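Local coordinates for protein ribokinase RBSK (Mycobacterium tuberculosis, PDB 3GO6) that probably phosphorylates D-ribose at O-5 with ATP and magnesium, as a homodimeric ribokinase of the PfkB carbohydrate kinase family, at residues V28-T33 with A86-H91; G77-D82 with D100-V105. All blocks are in the same frame, centred on the assembly; numbering follows the deposited sequence.

Contact 1: V28-T33 with A86-H91; sequences VNMDLT and AQLRAH. With RIB (alpha-D-ribofuranose), chain C.
V28 meets L88 where the strand 29-35 begins: its CG2, anti to the backbone N, lies 3.9 Å from L88 CB, the two side chains passing at a slant. Next along, N29 offers its main chain to the helix and its side chain to the sugar. Its carbonyl O lies 3.4 Å from L88 CD2, a methyl-to-oxygen contact and not a hydrogen bond, while its ND2 donates to ribose O2 over 3.0 Å in a nearly straight bond (170° at the hydrogen). The same amide nitrogen also donates to E152 OE1, and two acceptors on one NH2 should help fix its rotation.

M30 comes back to the helix. Its chain is bent at both chi2 and chi3, and the methyl CE ends 3.6 Å from Q87 CD. CE also lies 3.8 Å from L88 CD2. Q87 runs extended beyond CG and crosses M30 at about a right angle; its OE1 is held by R53 of the neighbouring strand 50-56. D31 then closes on the sugar with both carboxylate oxygens: OD1 accepts from ribose O2 and OD2 from O3, each over 2.6 Å.

Over residues 29-33 and 86-91 the axes stand 98° apart, and no hydrogen bond joins strand and helix. The chemistry is divided: van der Waals contacts, mostly apolar, seat the strand on helix 83-94, whereas directional polar bonds from alternate residues N29 and D31 read the vicinal hydroxyls of ribose. O2 accepts a hydrogen bond from N29 ND2 and donates one to D31 OD1, so its orientation is set from two directions.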
ATOM      1  N   VAL A  28      15.827  -4.316   2.622  1.00 11.29           N
ATOM      2  CA  VAL A  28      15.412  -3.023   3.159  1.00 11.71           C
ATOM      3  C   VAL A  28      14.291  -2.515   2.252  1.00 12.16           C
ATOM      4  O   VAL A  28      14.447  -2.451   1.033  1.00 11.80           O
ATOM      5  CB  VAL A  28      16.621  -2.015   3.310  1.00 12.06           C
ATOM      6  CG1 VAL A  28      17.408  -1.828   1.962  1.00 12.09           C
ATOM      7  CG2 VAL A  28      16.166  -0.661   3.924  1.00 10.56           C
ATOM      8  N   ASN A  29      13.144  -2.186   2.857  1.00 11.64           N
ATOM      9  CA  ASN A  29      11.923  -1.852   2.125  1.00 12.32           C
ATOM     10  C   ASN A  29      11.344  -0.609   2.754  1.00 12.26           C
ATOM     11  O   ASN A  29      11.507  -0.407   3.953  1.00 12.85           O
ATOM     12  CB  ASN A  29      10.839  -2.951   2.305  1.00 12.17           C
ATOM     13  CG  ASN A  29      11.272  -4.314   1.807  1.00 14.11           C
ATOM     14  OD1 ASN A  29      11.879  -4.431   0.749  1.00 13.85           O
ATOM     15  ND2 ASN A  29      10.960  -5.366   2.583  1.00 12.12           N
ATOM     16  N   MET A  30      10.640   0.206   1.977  1.00 12.51           N
ATOM     17  CA  MET A  30       9.717   1.179   2.585  1.00 12.61           C
ATOM     18  C   MET A  30       8.372   0.478   2.889  1.00 12.84           C
ATOM     19  O   MET A  30       7.820  -0.189   2.022  1.00 12.02           O
ATOM     20  CB  MET A  30       9.515   2.382   1.657  1.00 13.04           C
ATOM     21  CG  MET A  30       8.703   3.509   2.296  1.00 14.25           C
ATOM     22  SD  MET A  30       9.605   4.382   3.594  1.00 17.97           S
ATOM     23  CE  MET A  30      11.003   5.091   2.686  1.00 18.53           C
ATOM     24  N   ASP A  31       7.872   0.633   4.122  1.00 12.05           N
ATOM     25  CA  ASP A  31       6.695  -0.068   4.607  1.00 12.86           C
ATOM     26  C   ASP A  31       5.496   0.853   4.583  1.00 12.59           C
ATOM     27  O   ASP A  31       5.563   1.983   5.084  1.00 13.51           O
ATOM     28  CB  ASP A  31       6.888  -0.515   6.069  1.00 11.83           C
ATOM     29  CG  ASP A  31       7.830  -1.701   6.218  1.00 14.76           C
ATOM     30  OD1 ASP A  31       8.171  -2.335   5.197  1.00 14.88           O
ATOM     31  OD2 ASP A  31       8.231  -2.001   7.375  1.00 16.63           O
ATOM     32  N   LEU A  32       4.398   0.349   4.041  1.00 12.23           N
ATOM     33  CA  LEU A  32       3.101   1.027   4.138  1.00 12.62           C
ATOM     34  C   LEU A  32       2.282   0.171   5.114  1.00 13.01           C
ATOM     35  O   LEU A  32       1.965  -0.969   4.811  1.00 12.35           O
ATOM     36  CB  LEU A  32       2.430   1.111   2.773  1.00 11.82           C
ATOM     37  CG  LEU A  32       3.205   1.948   1.736  1.00 14.11           C
ATOM     38  CD1 LEU A  32       2.532   1.834   0.389  1.00 13.30           C
ATOM     39  CD2 LEU A  32       3.290   3.408   2.151  1.00 14.41           C
ATOM     40  N   THR A  33       2.021   0.707   6.298  1.00 13.50           N
ATOM     41  CA  THR A  33       1.330  -0.054   7.347  1.00 14.78           C
ATOM     42  C   THR A  33      -0.097   0.471   7.475  1.00 15.28           C
ATOM     43  O   THR A  33      -0.304   1.664   7.702  1.00 16.00           O
ATOM     44  CB  THR A  33       2.051   0.013   8.700  1.00 14.65           C
ATOM     45  OG1 THR A  33       3.432  -0.344   8.554  1.00 16.60           O
ATOM     46  CG2 THR A  33       1.396  -0.931   9.741  1.00 14.84           C
ATOM     47  N   ALA A  86      17.021   7.330   0.115  1.00 15.56           N
ATOM     48  CA  ALA A  86      17.646   8.315   1.025  1.00 16.62           C
ATOM     49  C   ALA A  86      17.079   8.189   2.446  1.00 16.67           C
ATOM     50  O   ALA A  86      17.810   8.218   3.422  1.00 15.93           O
ATOM     51  CB  ALA A  86      17.427   9.749   0.499  1.00 17.37           C
ATOM     52  N   GLN A  87      15.760   8.043   2.534  1.00 16.55           N
ATOM     53  CA  GLN A  87      15.053   7.862   3.791  1.00 17.57           C
ATOM     54  C   GLN A  87      15.403   6.515   4.457  1.00 15.67           C
ATOM     55  O   GLN A  87      15.564   6.436   5.682  1.00 15.26           O
ATOM     56  CB  GLN A  87      13.549   8.005   3.511  1.00 17.77           C
ATOM     57  CG  GLN A  87      12.657   8.023   4.740  1.00 22.38           C
ATOM     58  CD  GLN A  87      11.183   8.281   4.415  1.00 21.49           C
ATOM     59  OE1 GLN A  87      10.837   8.688   3.299  1.00 24.57           O
ATOM     60  NE2 GLN A  87      10.310   8.045   5.404  1.00 23.96           N
ATOM     61  N   LEU A  88      15.537   5.465   3.646  1.00 14.29           N
ATOM     62  CA  LEU A  88      15.908   4.135   4.142  1.00 13.45           C
ATOM     63  C   LEU A  88      17.327   4.124   4.722  1.00 13.86           C
ATOM     64  O   LEU A  88      17.565   3.569   5.808  1.00 13.69           O
ATOM     65  CB  LEU A  88      15.788   3.076   3.024  1.00 12.47           C
ATOM     66  CG  LEU A  88      14.379   2.879   2.462  1.00 11.92           C
ATOM     67  CD1 LEU A  88      14.446   1.879   1.296  1.00 11.04           C
ATOM     68  CD2 LEU A  88      13.470   2.377   3.596  1.00 12.50           C
ATOM     69  N   ARG A  89      18.265   4.730   4.002  1.00 13.65           N
ATOM     70  CA  ARG A  89      19.646   4.854   4.477  1.00 15.22           C
ATOM     71  C   ARG A  89      19.736   5.666   5.774  1.00 14.99           C
ATOM     72  O   ARG A  89      20.469   5.312   6.687  1.00 15.61           O
ATOM     73  CB  ARG A  89      20.516   5.553   3.416  1.00 14.79           C
ATOM     74  CG  ARG A  89      20.881   4.721   2.212  1.00 16.63           C
ATOM     75  CD  ARG A  89      21.369   5.653   1.051  1.00 18.91           C
ATOM     76  NE  ARG A  89      21.701   4.887  -0.165  1.00 23.55           N
ATOM     77  CZ  ARG A  89      22.800   4.160  -0.261  1.00 25.13           C
ATOM     78  NH1 ARG A  89      23.628   4.126   0.775  1.00 27.56           N
ATOM     79  NH2 ARG A  89      23.074   3.473  -1.368  1.00 26.78           N
ATOM     80  N   ALA A  90      19.023   6.779   5.829  1.00 15.89           N
ATOM     81  CA  ALA A  90      19.073   7.654   6.998  1.00 16.22           C
ATOM     82  C   ALA A  90      18.504   6.926   8.229  1.00 15.84           C
ATOM     83  O   ALA A  90      19.005   7.094   9.341  1.00 16.16           O
ATOM     84  CB  ALA A  90      18.305   8.929   6.724  1.00 15.82           C
ATOM     85  N   HIS A  91      17.462   6.116   8.030  1.00 15.66           N
ATOM     86  CA  HIS A  91      16.881   5.304   9.129  1.00 15.30           C
ATOM     87  C   HIS A  91      17.947   4.393   9.749  1.00 15.20           C
ATOM     88  O   HIS A  91      18.067   4.311  10.990  1.00 15.45           O
ATOM     89  CB  HIS A  91      15.655   4.487   8.629  1.00 14.87           C
ATOM     90  CG  HIS A  91      15.157   3.452   9.603  1.00 16.44           C
ATOM     91  ND1 HIS A  91      14.606   3.773  10.826  1.00 16.89           N
ATOM     92  CD2 HIS A  91      15.101   2.100   9.513  1.00 17.23           C
ATOM     93  CE1 HIS A  91      14.243   2.663  11.453  1.00 18.78           C
ATOM     94  NE2 HIS A  91      14.521   1.635  10.672  1.00 17.36           N
TER
HETATM   95  O5  RIB C 305       8.946  -8.527   9.340  1.00 20.44           O
HETATM   96  C5  RIB C 305       8.311  -7.314   8.877  1.00 21.84           C
HETATM   97  C4  RIB C 305       9.066  -6.798   7.637  1.00 19.40           C
HETATM   98  O4  RIB C 305       8.805  -7.702   6.544  1.00 19.95           O
HETATM   99  C3  RIB C 305       8.573  -5.448   7.146  1.00 18.03           C
HETATM  100  O3  RIB C 305       9.375  -4.324   7.589  1.00 15.22           O
HETATM  101  C2  RIB C 305       8.535  -5.593   5.636  1.00 16.98           C
HETATM  102  O2  RIB C 305       9.402  -4.655   4.988  1.00 17.87           O
HETATM  103  C1  RIB C 305       8.900  -7.031   5.300  1.00 17.44           C
HETATM  104  O1  RIB C 305      10.251  -7.150   4.834  1.00 15.84           O

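Contact 2: G77-D82 with D100-V105; sequences GAFGDD and DRTVTV
F79 lays the edge of its ring against T102, with CE2 3.7 Å from T102 CB and the hydroxyl OG1 in the plane of the ring. The two side chains meet obliquely; the T102 hydroxyl itself is hydrogen-bonded to the carbonyl of L99. Ring atom CD2 also approaches V103 O, the oxygen that accepts the F79 backbone N-H.

That bond is one of three main-chain links in a short parallel ladder. V103 N donates to G77 O, F79 N to V103 O across 2.9 Å, and V105 N to F79 O across 2.8 Å, so F79 binds the residues before and after T104, the alternation expected of parallel pairing. CA-H...O contacts from A78, T104 and G80 supplement it.

On the face bearing A78 and V103, A78 CB packs against V103 CG2 at 3.8 Å and V105 CG2 at 4.1 Å. At the far end T104 CG2, anti to the backbone N, touches D81 CB at 3.7 Å. A water bridges the two segments there, donating to G80 O and lying 3.0 Å from T104 OG1. D81 OD1 turns to G107 N, and D82 caps the start of the next helix through A85 N.

With helix 83-94 between the paired strands 78-79 and 103-104, and F79 packing on that helix, the arrangement is a small beta-alpha-beta unit.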
ATOM      1  N   GLY A  77      23.048  -4.776   1.909  1.00 16.14           N
ATOM      2  CA  GLY A  77      21.760  -4.846   1.225  1.00 15.33           C
ATOM      3  C   GLY A  77      21.783  -3.907   0.022  1.00 15.49           C
ATOM      4  O   GLY A  77      22.730  -3.115  -0.148  1.00 14.77           O
ATOM      5  N   ALA A  78      20.756  -4.016  -0.821  1.00 14.33           N
ATOM      6  CA  ALA A  78      20.674  -3.228  -2.052  1.00 14.63           C
ATOM      7  C   ALA A  78      19.578  -2.204  -1.924  1.00 14.37           C
ATOM      8  O   ALA A  78      18.431  -2.559  -1.653  1.00 14.33           O
ATOM      9  CB  ALA A  78      20.409  -4.134  -3.233  1.00 14.50           C
ATOM     10  N   PHE A  79      19.940  -0.930  -2.086  1.00 14.15           N
ATOM     11  CA  PHE A  79      18.980   0.160  -2.126  1.00 13.60           C
ATOM     12  C   PHE A  79      18.684   0.421  -3.604  1.00 13.75           C
ATOM     13  O   PHE A  79      19.533   0.139  -4.451  1.00 14.13           O
ATOM     14  CB  PHE A  79      19.572   1.438  -1.515  1.00 13.97           C
ATOM     15  CG  PHE A  79      19.845   1.344  -0.046  1.00 14.63           C
ATOM     16  CD1 PHE A  79      18.834   1.594   0.876  1.00 10.99           C
ATOM     17  CD2 PHE A  79      21.117   1.006   0.420  1.00 17.08           C
ATOM     18  CE1 PHE A  79      19.077   1.507   2.251  1.00 12.83           C
ATOM     19  CE2 PHE A  79      21.370   0.917   1.795  1.00 17.51           C
ATOM     20  CZ  PHE A  79      20.340   1.161   2.713  1.00 14.43           C
ATOM     21  N   GLY A  80      17.501   0.943  -3.912  1.00 12.90           N
ATOM     22  CA  GLY A  80      17.199   1.420  -5.268  1.00 13.76           C
ATOM     23  C   GLY A  80      17.855   2.773  -5.487  1.00 14.33           C
ATOM     24  O   GLY A  80      18.441   3.336  -4.547  1.00 13.68           O
ATOM     25  N   ASP A  81      17.775   3.300  -6.710  1.00 14.97           N
ATOM     26  CA  ASP A  81      18.412   4.591  -7.001  1.00 16.41           C
ATOM     27  C   ASP A  81      17.339   5.682  -7.003  1.00 17.34           C
ATOM     28  O   ASP A  81      17.239   6.501  -7.916  1.00 17.87           O
ATOM     29  CB  ASP A  81      19.260   4.516  -8.304  1.00 16.12           C
ATOM     30  CG  ASP A  81      18.420   4.338  -9.569  1.00 17.04           C
ATOM     31  OD1 ASP A  81      17.244   3.904  -9.475  1.00 17.94           O
ATOM     32  OD2 ASP A  81      18.943   4.642 -10.679  1.00 17.27           O
ATOM     33  N   ASP A  82      16.521   5.669  -5.951  1.00 17.27           N
ATOM     34  CA  ASP A  82      15.311   6.485  -5.895  1.00 17.23           C
ATOM     35  C   ASP A  82      15.258   7.329  -4.621  1.00 16.89           C
ATOM     36  O   ASP A  82      16.081   7.137  -3.722  1.00 16.78           O
ATOM     37  CB  ASP A  82      14.063   5.589  -6.043  1.00 17.50           C
ATOM     38  CG  ASP A  82      13.941   4.503  -4.955  1.00 17.17           C
ATOM     39  OD1 ASP A  82      14.785   4.393  -4.030  1.00 15.46           O
ATOM     40  OD2 ASP A  82      12.958   3.748  -5.042  1.00 16.88           O
ATOM     41  N   ASP A 100      28.635   0.696   4.850  1.00 23.21           N
ATOM     42  CA  ASP A 100      29.709   0.717   3.856  1.00 25.62           C
ATOM     43  C   ASP A 100      29.707  -0.477   2.912  1.00 25.47           C
ATOM     44  O   ASP A 100      30.287  -0.399   1.845  1.00 26.39           O
ATOM     45  CB  ASP A 100      31.077   0.909   4.506  1.00 26.37           C
ATOM     46  CG  ASP A 100      31.146   2.189   5.342  1.00 30.33           C
ATOM     47  OD1 ASP A 100      30.491   3.209   4.988  1.00 34.45           O
ATOM     48  OD2 ASP A 100      31.833   2.164   6.382  1.00 35.35           O
ATOM     49  N   ARG A 101      29.032  -1.566   3.286  1.00 25.06           N
ATOM     50  CA  ARG A 101      28.954  -2.752   2.427  1.00 24.67           C
ATOM     51  C   ARG A 101      27.619  -2.845   1.658  1.00 23.36           C
ATOM     52  O   ARG A 101      27.257  -3.910   1.145  1.00 23.88           O
ATOM     53  CB  ARG A 101      29.172  -4.032   3.245  1.00 25.79           C
ATOM     54  CG  ARG A 101      30.353  -3.984   4.215  1.00 29.21           C
ATOM     55  CD  ARG A 101      30.145  -4.950   5.379  1.00 33.85           C
ATOM     56  NE  ARG A 101      31.224  -4.827   6.367  1.00 37.33           N
ATOM     57  CZ  ARG A 101      31.548  -5.743   7.282  1.00 37.90           C
ATOM     58  NH1 ARG A 101      30.884  -6.892   7.366  1.00 35.69           N
ATOM     59  NH2 ARG A 101      32.558  -5.501   8.123  1.00 38.88           N
ATOM     60  N   THR A 102      26.893  -1.740   1.578  1.00 21.96           N
ATOM     61  CA  THR A 102      25.631  -1.725   0.834  1.00 20.92           C
ATOM     62  C   THR A 102      25.898  -1.332  -0.619  1.00 21.10           C
ATOM     63  O   THR A 102      27.001  -0.855  -0.960  1.00 20.22           O
ATOM     64  CB  THR A 102      24.604  -0.783   1.469  1.00 20.89           C
ATOM     65  OG1 THR A 102      25.099   0.559   1.456  1.00 20.91           O
ATOM     66  CG2 THR A 102      24.318  -1.192   2.924  1.00 20.04           C
ATOM     67  N   VAL A 103      24.905  -1.553  -1.477  1.00 20.39           N
ATOM     68  CA  VAL A 103      25.009  -1.151  -2.868  1.00 21.32           C
ATOM     69  C   VAL A 103      23.760  -0.367  -3.293  1.00 21.71           C
ATOM     70  O   VAL A 103      22.709  -0.438  -2.638  1.00 19.66           O
ATOM     71  CB  VAL A 103      25.221  -2.361  -3.821  1.00 21.19           C
ATOM     72  CG1 VAL A 103      26.558  -3.046  -3.571  1.00 23.67           C
ATOM     73  CG2 VAL A 103      24.088  -3.373  -3.680  1.00 21.66           C
ATOM     74  N   THR A 104      23.903   0.401  -4.376  1.00 21.77           N
ATOM     75  CA  THR A 104      22.765   1.001  -5.052  1.00 22.26           C
ATOM     76  C   THR A 104      22.554   0.223  -6.344  1.00 22.90           C
ATOM     77  O   THR A 104      23.501  -0.038  -7.082  1.00 22.61           O
ATOM     78  CB  THR A 104      22.996   2.492  -5.297  1.00 23.16           C
ATOM     79  OG1 THR A 104      23.072   3.138  -4.029  1.00 23.95           O
ATOM     80  CG2 THR A 104      21.822   3.129  -6.073  1.00 22.05           C
ATOM     81  N   VAL A 105      21.305  -0.177  -6.589  1.00 22.02           N
ATOM     82  CA  VAL A 105      20.928  -0.936  -7.780  1.00 22.33           C
ATOM     83  C   VAL A 105      19.925  -0.082  -8.576  1.00 21.10           C
ATOM     84  O   VAL A 105      19.174   0.686  -7.975  1.00 20.57           O
ATOM     85  CB  VAL A 105      20.369  -2.332  -7.346  1.00 22.64           C
ATOM     86  CG1 VAL A 105      19.482  -2.952  -8.384  1.00 26.01           C
ATOM     87  CG2 VAL A 105      21.553  -3.271  -7.026  1.00 24.30           C
TER
HETATM   88  O   HOH W   1      20.562   4.476  -3.207  1.00 22.81           O

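Overall arrangement
The two contacts interlock along the chain: helix 83-94, which supplies 86-91 to contact 1, is the connection between the two strands of contact 2. Their centres lie 12 Å apart, and F79 joins them, its CE1 standing 3.7 Å from both V28 CG1 and L88 CB. R89 adds a second link, with NH2 in a weak hydrogen bond to T104 OG1. N29 and D31 of contact 1 bond the ribose, with G57, K58, N61, E152 and D248; the F79 side chain lies about 12 Å from the sugar. The example illustrates layering: a sugar-binding strand rests on a helix, and that helix packs in turn against the paired strands that flank it in sequence.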